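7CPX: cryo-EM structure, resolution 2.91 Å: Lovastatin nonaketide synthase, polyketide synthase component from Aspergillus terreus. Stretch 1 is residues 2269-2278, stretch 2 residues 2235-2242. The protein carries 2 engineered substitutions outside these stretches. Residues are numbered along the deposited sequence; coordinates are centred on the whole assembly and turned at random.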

# COMPACT_ATOMS: atom_id res chain seq x y z
N GLY A 2269 2.40 45.29 57.82
CA GLY A 2269 2.86 43.91 57.72
C GLY A 2269 4.36 43.82 57.49
O GLY A 2269 5.07 43.08 58.17
N VAL A 2270 4.87 44.60 56.52
CA VAL A 2270 6.30 44.58 56.26
C VAL A 2270 7.06 45.13 57.46
O VAL A 2270 8.14 44.66 57.79
CB VAL A 2270 6.65 45.35 54.97
CG1 VAL A 2270 6.01 44.69 53.77
CG2 VAL A 2270 6.25 46.81 55.06
N ARG A 2271 6.50 46.14 58.12
CA ARG A 2271 7.16 46.70 59.29
C ARG A 2271 7.31 45.65 60.38
O ARG A 2271 8.39 45.46 60.95
CB ARG A 2271 6.37 47.91 59.79
CG ARG A 2271 7.07 48.73 60.86
CD ARG A 2271 6.61 50.18 60.80
NE ARG A 2271 5.16 50.29 60.86
CZ ARG A 2271 4.48 51.39 60.56
NH1 ARG A 2271 5.09 52.49 60.17
NH2 ARG A 2271 3.15 51.37 60.65
N ILE A 2272 6.22 44.93 60.67
CA ILE A 2272 6.25 43.92 61.72
C ILE A 2272 7.22 42.81 61.35
O ILE A 2272 8.04 42.38 62.18
CB ILE A 2272 4.83 43.36 61.96
CG1 ILE A 2272 3.92 44.45 62.51
CG2 ILE A 2272 4.89 42.17 62.90
CD1 ILE A 2272 2.44 44.12 62.45
N LEU A 2273 7.15 42.33 60.11
CA LEU A 2273 8.01 41.21 59.72
C LEU A 2273 9.48 41.62 59.67
O LEU A 2273 10.35 40.83 60.04
CB LEU A 2273 7.55 40.66 58.38
CG LEU A 2273 6.23 39.90 58.46
CD1 LEU A 2273 5.64 39.69 57.09
CD2 LEU A 2273 6.42 38.56 59.16
N HIS A 2274 9.77 42.84 59.22
CA HIS A 2274 11.14 43.33 59.24
C HIS A 2274 11.66 43.43 60.67
O HIS A 2274 12.76 42.96 60.97
CB HIS A 2274 11.21 44.69 58.54
CG HIS A 2274 12.56 45.33 58.59
ND1 HIS A 2274 13.69 44.74 58.06
CD2 HIS A 2274 12.97 46.52 59.09
CE1 HIS A 2274 14.73 45.53 58.24
NE2 HIS A 2274 14.32 46.62 58.86
N GLU A 2275 10.86 44.00 61.57
CA GLU A 2275 11.26 44.06 62.97
C GLU A 2275 11.51 42.67 63.53
O GLU A 2275 12.43 42.47 64.34
CB GLU A 2275 10.20 44.78 63.79
CG GLU A 2275 10.06 46.26 63.47
CD GLU A 2275 8.90 46.91 64.19
OE1 GLU A 2275 8.20 46.21 64.95
OE2 GLU A 2275 8.69 48.13 64.00
N LYS A 2276 10.71 41.69 63.11
CA LYS A 2276 10.91 40.32 63.55
C LYS A 2276 12.14 39.67 62.91
O LYS A 2276 12.68 38.71 63.47
CB LYS A 2276 9.67 39.47 63.24
CG LYS A 2276 8.45 39.80 64.09
CD LYS A 2276 8.70 39.59 65.58
CE LYS A 2276 9.13 38.17 65.90
NZ LYS A 2276 9.33 37.96 67.36
N PHE A 2277 12.58 40.17 61.76
CA PHE A 2277 13.71 39.59 61.04
C PHE A 2277 14.69 40.67 60.60
O PHE A 2277 15.27 40.60 59.52
CB PHE A 2277 13.22 38.80 59.82
CG PHE A 2277 12.36 37.62 60.18
CD1 PHE A 2277 12.93 36.40 60.50
CD2 PHE A 2277 10.98 37.73 60.19
CE1 PHE A 2277 12.14 35.31 60.82
CE2 PHE A 2277 10.18 36.65 60.51
CZ PHE A 2277 10.76 35.44 60.83
N SER A 2278 14.89 41.68 61.44
CA SER A 2278 15.82 42.76 61.15
C SER A 2278 17.22 42.49 61.70
O SER A 2278 18.08 43.38 61.62
CB SER A 2278 15.30 44.09 61.72
OG SER A 2278 14.89 43.94 63.06
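Stretch 2 2235-2242: PVGGIAFG

The most striking feature of this contact is the fit of the Phe2241 ring against the first turn of stretch 1, where a glycine leaves room for it. Gly2269 C lies 3.4 Å from Phe2241 CE2, and a CB built in ideal geometry on Gly2269 would point toward the strand and stand only 2.6 Å from Phe2241 CZ, a clash. The bare backbone at this position therefore leaves the ring the space that a CB would occupy.

Stretch 2 forms a strand from Val2236 to Phe2241, extended except at Gly2237, and runs almost exactly antiparallel to the helix of residues 2269-2276, with an angle of 175° between their N-to-C directions and a closest approach of the axes of 10.7 Å. The helix enters from earlier in the chain and continues to Lys2276; Phe2277 is the first residue to leave helical phi/psi. The antiparallel course sets the register: Val2270 CA is 7.4 Å from Phe2241 CA, Leu2273 CA is 8.7 Å from Ile2239 CA, and Phe2277 CA is 9.0 Å from Val2236 CA. The backbones are thus closest at the Phe2241 end of the strand, beside the glycine.

Three strand side chains, those of Val2236, Ile2239 and Phe2241, point toward the helix along their CA-to-CB bonds. Phe2241, with chi1 in the t rotamer, gives up the largest area to the other stretch. Val2270 CG1 sits over one face of its ring, 3.3 Å from the Phe2241 ring centroid and 20° off the ring normal, a CH-pi contact; the shortest separation, 3.1 Å between Val2270 CG1 and Phe2241 CE1, is notably tight. Leu2273 meets the same ring differently, its CD1 lying at the edge, near the ring plane, 3.4 Å from Phe2241 CD2.

Leu2273 also reaches the next inward-pointing strand residue, with its CD2 4.1 Å from Ile2239 CD1. Ile2239 in turn bridges to the end of stretch 1: the same CD1 atom is 3.8 Å from Phe2277 CD2, so that one methyl group touches both Leu2273 and Phe2277. Farther along, Phe2277 CZ packs 3.7 Å from Val2236 CB, which extends the apolar contact beyond the last helical residue.

Between Val2236 and Ile2239, Gly2237 and Gly2238 make no contact with stretch 1; a CB on either would point away from it. Gly2237 has phi/psi of -103/-4, a departure from the extended conformation that Gly2238 resumes at -171/159.

No hydrogen bond crosses between the stretches, and the 339 Å² buried between them, both sides summed, rests on apolar packing. Within stretch 1, helical backbone hydrogen bonds include Leu2273 N to Gly2269 O at 2.9 Å and His2274 N to Val2270 O at 2.8 Å. Beyond the helix, Ser2278 OG donates to Glu2275 O at 3.1 Å, tying the chain back to the last turn without involving the strand.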

# COMPACT_ATOMS: atom_id res chain seq x y z
N PRO A 2235 13.39 27.14 61.14
CA PRO A 2235 13.33 28.60 61.22
C PRO A 2235 12.99 29.22 59.87
O PRO A 2235 13.32 28.67 58.81
CB PRO A 2235 14.74 28.99 61.68
CG PRO A 2235 15.31 27.76 62.28
CD PRO A 2235 14.72 26.62 61.51
N VAL A 2236 12.33 30.37 59.92
CA VAL A 2236 11.93 31.06 58.70
C VAL A 2236 13.18 31.50 57.96
O VAL A 2236 13.96 32.32 58.46
CB VAL A 2236 11.01 32.24 59.01
CG1 VAL A 2236 10.59 32.92 57.73
CG2 VAL A 2236 9.80 31.78 59.80
N GLY A 2237 13.38 30.97 56.76
CA GLY A 2237 14.51 31.32 55.93
C GLY A 2237 14.15 32.27 54.80
O GLY A 2237 15.03 32.72 54.06
N GLY A 2238 12.87 32.58 54.66
CA GLY A 2238 12.43 33.49 53.62
C GLY A 2238 10.98 33.86 53.80
O GLY A 2238 10.21 33.14 54.45
N ILE A 2239 10.62 34.99 53.20
CA ILE A 2239 9.25 35.50 53.26
C ILE A 2239 8.85 35.95 51.87
O ILE A 2239 9.63 36.60 51.16
CB ILE A 2239 9.13 36.67 54.26
CG1 ILE A 2239 9.51 36.21 55.66
CG2 ILE A 2239 7.70 37.21 54.26
CD1 ILE A 2239 9.51 37.31 56.69
N ALA A 2240 7.62 35.61 51.47
CA ALA A 2240 7.02 36.09 50.23
C ALA A 2240 5.82 36.94 50.64
O ALA A 2240 4.69 36.45 50.75
CB ALA A 2240 6.61 34.94 49.33
N PHE A 2241 6.07 38.23 50.86
CA PHE A 2241 5.08 39.14 51.42
C PHE A 2241 4.20 39.67 50.29
O PHE A 2241 4.63 40.50 49.49
CB PHE A 2241 5.77 40.28 52.15
CG PHE A 2241 4.84 41.21 52.85
CD1 PHE A 2241 4.30 42.29 52.19
CD2 PHE A 2241 4.50 41.01 54.18
CE1 PHE A 2241 3.43 43.15 52.83
CE2 PHE A 2241 3.64 41.86 54.83
CZ PHE A 2241 3.11 42.94 54.16
N GLY A 2242 2.95 39.18 50.22
CA GLY A 2242 2.02 39.64 49.22
C GLY A 2242 0.59 39.82 49.69
O GLY A 2242 -0.35 39.60 48.92